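Local structure of leucine aminopeptidase A1, chloroplastic (Solanum lycopersicum, 5D8N) at residues Y243-I247 with K337-R343; F284-E290 with R343-V347. The protein removes unsubstituted N-terminal amino acids, preferably leucine, from peptides as a magnesium-dependent homohexameric M17 aminopeptidase, and also acts as a protein-folding chaperone. The protein carries 1 engineered substitution. All blocks are in the same frame, centred on the assembly; numbering follows the deposited sequence.

Contact 1. Residues Y243-I247 with K337-R343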
# COMPACT_ATOMS: atom_id res chain seq x y z
N TYR A 243 11.38 4.72 50.45
CA TYR A 243 10.29 5.26 51.24
C TYR A 243 9.61 4.14 52.05
O TYR A 243 8.38 4.06 52.11
CB TYR A 243 9.28 6.00 50.34
CG TYR A 243 9.88 7.08 49.46
CD1 TYR A 243 10.24 8.32 50.00
CD2 TYR A 243 10.03 6.89 48.11
CE1 TYR A 243 10.84 9.30 49.22
CE2 TYR A 243 10.63 7.86 47.31
CZ TYR A 243 11.06 9.04 47.89
OH TYR A 243 11.70 9.98 47.12
N SER A 244 10.43 3.29 52.65
CA SER A 244 9.96 2.00 53.15
C SER A 244 8.97 2.09 54.31
O SER A 244 8.25 1.13 54.59
CB SER A 244 11.15 1.12 53.57
OG SER A 244 11.87 1.77 54.59
N ASP A 245 8.87 3.23 54.97
CA ASP A 245 7.88 3.38 56.03
C ASP A 245 6.50 3.76 55.52
O ASP A 245 5.52 3.57 56.25
CB ASP A 245 8.34 4.41 57.07
CG ASP A 245 8.43 5.80 56.50
OD1 ASP A 245 8.73 5.95 55.30
OD2 ASP A 245 8.29 6.76 57.28
N VAL A 246 6.39 4.13 54.24
CA VAL A 246 5.09 4.41 53.63
C VAL A 246 4.76 3.66 52.33
O VAL A 246 3.62 3.67 51.88
CB VAL A 246 4.93 5.91 53.38
CG1 VAL A 246 4.87 6.64 54.72
CG2 VAL A 246 6.05 6.46 52.52
N ILE A 247 5.77 3.04 51.72
CA ILE A 247 5.54 2.25 50.52
C ILE A 247 6.07 0.83 50.71
O ILE A 247 7.24 0.62 50.98
CB ILE A 247 6.16 2.91 49.27
CG1 ILE A 247 5.48 4.25 48.98
CG2 ILE A 247 6.04 1.98 48.08
CD1 ILE A 247 6.13 5.06 47.87
N LYS A 337 6.84 7.74 43.22
CA LYS A 337 8.01 8.49 43.63
C LYS A 337 7.65 9.83 44.26
O LYS A 337 8.14 10.19 45.33
CB LYS A 337 8.94 8.63 42.43
CG LYS A 337 10.13 9.55 42.64
CD LYS A 337 11.16 8.94 43.54
CE LYS A 337 12.42 9.81 43.57
NZ LYS A 337 13.28 9.35 44.71
N ALA A 338 6.75 10.56 43.61
CA ALA A 338 6.27 11.81 44.18
C ALA A 338 5.57 11.59 45.53
O ALA A 338 5.84 12.29 46.51
CB ALA A 338 5.36 12.52 43.19
N LEU A 339 4.64 10.65 45.56
CA LEU A 339 3.79 10.48 46.72
C LEU A 339 4.60 9.96 47.90
O LEU A 339 4.30 10.24 49.05
CB LEU A 339 2.63 9.57 46.38
CG LEU A 339 1.61 10.24 45.44
CD1 LEU A 339 0.63 9.22 44.90
CD2 LEU A 339 0.85 11.36 46.14
N GLY A 340 5.65 9.21 47.61
CA GLY A 340 6.51 8.74 48.68
C GLY A 340 7.12 9.88 49.48
O GLY A 340 7.19 9.78 50.71
N GLU A 341 7.47 10.97 48.80
CA GLU A 341 7.96 12.17 49.44
C GLU A 341 6.83 12.97 50.08
O GLU A 341 7.02 13.57 51.13
CB GLU A 341 8.68 13.09 48.45
CG GLU A 341 9.95 12.50 47.87
CD GLU A 341 11.18 12.76 48.73
OE1 GLU A 341 11.03 13.20 49.89
OE2 GLU A 341 12.26 12.32 48.30
N ILE A 342 5.74 13.16 49.35
CA ILE A 342 4.68 14.07 49.79
C ILE A 342 3.92 13.51 50.99
O ILE A 342 3.50 14.26 51.88
CB ILE A 342 3.70 14.36 48.65
CG1 ILE A 342 4.40 15.13 47.52
CG2 ILE A 342 2.50 15.14 49.17
CD1 ILE A 342 3.67 15.09 46.20
N ARG A 343 3.81 12.18 51.05
CA ARG A 343 3.23 11.48 52.22
C ARG A 343 1.84 11.96 52.59
O ARG A 343 1.58 12.22 53.75
CB ARG A 343 4.07 11.65 53.48
CG ARG A 343 5.45 11.05 53.39
CD ARG A 343 6.24 11.45 54.63
NE ARG A 343 5.83 10.66 55.81
CZ ARG A 343 6.42 9.53 56.21
NH1 ARG A 343 7.40 8.99 55.49
NH2 ARG A 343 5.91 8.85 57.23
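The ring of Tyr-243 lies with one face over Gly-340, packing the turn that links helix 229-242 to strand 247-252 against the C-terminal end of helix 327-342 in the M17 catalytic domain. Gly-340 CA sits 4.0 Å from the ring centroid of Tyr-243 and 18° off its normal, the geometry of a CH-pi contact; with no CB on Gly-340, the ring can lie directly on the helix backbone. Next to it, Ile-247 CD1 approaches Gly-340 CA. At the far end of the ring, Tyr-243 OH donates to Glu-341 OE2 (2.7 Å), meeting it 45° out of the carboxylate plane, and accepts from Lys-337 NZ (2.9 Å), so two bonds grip this hydroxyl. Lys-337 starts off away from the tyrosine, and its chain turns back at chi2 (73°) to deliver NZ. Val-246 CG1 packs over one guanidinium face of Arg-343. The salt bridge is end-on: NH1 and NH2 of Arg-343 both reach Asp-245 OD2 from the same face of its carboxylate, NH1 at 3.0 Å.

Further out, Glu-341 also touches His-208 of helix 197-221. The turn itself is closed by Tyr-243 O, which accepts from both Val-246 N (2.9 Å) and Ile-247 N (2.8 Å).

Contact 2. Residues F284-E290 with R343-V347; sequences FKTPTKE and RPSRV
Phe-284 points its ring edge at the backbone of Pro-344, with CE2 3.2 Å from Pro-344 O and that oxygen near the ring plane. A chi1 of 166° puts CG opposite the backbone N and carries the ring to the 343-347 loop; there Phe-284 CZ meets Pro-344 CD at 3.6 Å. The segments are loops that leave strand 278-284 and lead into strand 347-358, neighbouring antiparallel strands in the mixed sheet of the catalytic domain. Beyond the strand ends, a water takes over the bridging: it accepts from Thr-286 N and donates to Pro-344 O and Val-347 O, the last two each 2.8 Å from the water oxygen. Thr-286 turns its methyl CG2 to the carbonyl oxygens of Arg-343 and Pro-344, while its OG1 is hydrogen-bonded to Lys-292.

Glu-290 has CG between its backbone N and carbonyl carbon (chi1 82°) and bends again at chi2 (-69°), folding the carboxylate back toward that loop. OE2 uses its anti lone pair for Arg-346 N (2.9 Å), and OE1 accepts from Thr-288 OG1 (2.6 Å) on the syn side, so both oxygens fix the group's rotation. Losing this carboxylate to an alanine is likely to leave Arg-346 N and Thr-288 OG1 without these acceptors and Lys-292 without its charged mate. The salt bridge of Glu-290 OE2 with Lys-292, beside the bond to Arg-346 N, implies that one carboxylate oxygen serves charge and backbone together, a setting likely to favour the ionised form.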
# COMPACT_ATOMS: atom_id res chain seq x y z
N PHE A 284 1.12 2.54 48.73
CA PHE A 284 1.41 3.67 49.58
C PHE A 284 0.34 3.80 50.65
O PHE A 284 -0.85 3.81 50.31
CB PHE A 284 1.50 4.99 48.80
CG PHE A 284 1.48 6.20 49.69
CD1 PHE A 284 2.64 6.67 50.25
CD2 PHE A 284 0.27 6.78 50.07
CE1 PHE A 284 2.60 7.70 51.15
CE2 PHE A 284 0.23 7.80 51.00
CZ PHE A 284 1.40 8.26 51.54
N LYS A 285 0.79 4.12 51.86
CA LYS A 285 -0.09 4.35 53.01
C LYS A 285 0.76 4.94 54.15
O LYS A 285 1.77 4.32 54.48
CB LYS A 285 -0.55 2.93 53.42
CG LYS A 285 -1.57 2.76 54.52
CD LYS A 285 -2.18 1.37 54.48
CE LYS A 285 -1.21 0.19 54.59
NZ LYS A 285 -1.02 -0.58 53.32
N THR A 286 0.38 6.05 54.78
CA THR A 286 1.01 6.43 56.06
C THR A 286 0.55 5.50 57.19
O THR A 286 -0.55 4.94 57.12
CB THR A 286 0.73 7.88 56.49
OG1 THR A 286 -0.68 8.08 56.52
CG2 THR A 286 1.37 8.87 55.55
N PRO A 287 1.43 5.21 58.17
CA PRO A 287 1.11 4.21 59.20
C PRO A 287 -0.04 4.60 60.15
O PRO A 287 -0.58 3.76 60.87
CB PRO A 287 2.40 4.11 60.02
CG PRO A 287 3.46 4.72 59.17
CD PRO A 287 2.81 5.72 58.26
N THR A 288 -0.49 5.85 60.07
CA THR A 288 -1.53 6.34 60.95
C THR A 288 -2.87 5.68 60.64
O THR A 288 -3.02 5.07 59.58
CB THR A 288 -1.64 7.87 60.87
OG1 THR A 288 -1.89 8.28 59.53
CG2 THR A 288 -0.36 8.54 61.36
N LYS A 289 -3.82 5.78 61.56
CA LYS A 289 -4.99 4.91 61.55
C LYS A 289 -6.33 5.64 61.31
O LYS A 289 -7.38 5.02 61.38
CB LYS A 289 -5.05 4.08 62.84
CG LYS A 289 -4.06 2.92 62.89
CD LYS A 289 -4.08 2.26 64.26
CE LYS A 289 -5.43 1.66 64.60
NZ LYS A 289 -5.44 0.85 65.85
N GLU A 290 -6.29 6.88 60.85
CA GLU A 290 -7.49 7.50 60.30
C GLU A 290 -8.03 6.73 59.08
O GLU A 290 -7.36 5.84 58.54
CB GLU A 290 -7.21 8.96 59.96
CG GLU A 290 -6.53 9.23 58.61
CD GLU A 290 -5.08 8.77 58.50
OE1 GLU A 290 -4.47 8.35 59.50
OE2 GLU A 290 -4.52 8.83 57.39
N ARG A 343 3.81 12.18 51.05
CA ARG A 343 3.23 11.48 52.22
C ARG A 343 1.84 11.96 52.59
O ARG A 343 1.58 12.22 53.75
CB ARG A 343 4.07 11.65 53.48
CG ARG A 343 5.45 11.05 53.39
CD ARG A 343 6.24 11.45 54.63
NE ARG A 343 5.83 10.66 55.81
CZ ARG A 343 6.42 9.53 56.21
NH1 ARG A 343 7.40 8.99 55.49
NH2 ARG A 343 5.91 8.85 57.23
N PRO A 344 0.89 11.90 51.66
CA PRO A 344 -0.46 12.28 52.07
C PRO A 344 -1.09 11.29 53.03
O PRO A 344 -0.94 10.08 52.89
CB PRO A 344 -1.22 12.31 50.75
CG PRO A 344 -0.46 11.38 49.86
CD PRO A 344 0.98 11.55 50.24
N SER A 345 -1.88 11.80 53.97
CA SER A 345 -2.69 10.96 54.84
C SER A 345 -4.04 10.80 54.17
O SER A 345 -4.32 11.41 53.13
CB SER A 345 -2.84 11.61 56.23
OG SER A 345 -3.49 12.86 56.10
N ARG A 346 -4.89 9.96 54.75
CA ARG A 346 -6.27 9.79 54.30
C ARG A 346 -6.38 9.05 52.96
O ARG A 346 -7.50 8.89 52.46
CB ARG A 346 -7.02 11.13 54.25
CG ARG A 346 -7.11 11.86 55.59
CD ARG A 346 -7.49 13.33 55.42
NE ARG A 346 -8.48 13.58 54.36
CZ ARG A 346 -8.29 14.39 53.32
NH1 ARG A 346 -7.17 15.08 53.17
NH2 ARG A 346 -9.25 14.50 52.41
N VAL A 347 -5.28 8.53 52.42
CA VAL A 347 -5.33 7.75 51.18
C VAL A 347 -4.45 6.50 51.27
O VAL A 347 -3.35 6.49 51.85
CB VAL A 347 -4.91 8.52 49.90
CG1 VAL A 347 -5.91 9.62 49.55
CG2 VAL A 347 -3.53 9.14 50.06
O HOH W 1 -2.04 7.77 53.91

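Overall arrangement
Both contacts lie near the first three strands of the catalytic domain's mixed sheet, 247-252, 278-284 and 347-358, their centres about 10 Å apart, and both are partly buried with polar rims. Contact 1 joins a helix to the turn entering strand 247-252, outermost in this chain's sheet; contact 2 joins two loops at strand ends, farther from the chain's centre. Contact 1 has an aromatic-on-glycine core and polar bonds between side chains, whereas contact 2 relies on a water bridge and a carboxylate-to-backbone bond. Arg-343 belongs to both: its guanidinium serves contact 1 and its backbone borders Phe-284 in contact 2. The probable hydrogen bond from Lys-285 N to Val-246 O, 2.9 Å long, ties the two directly.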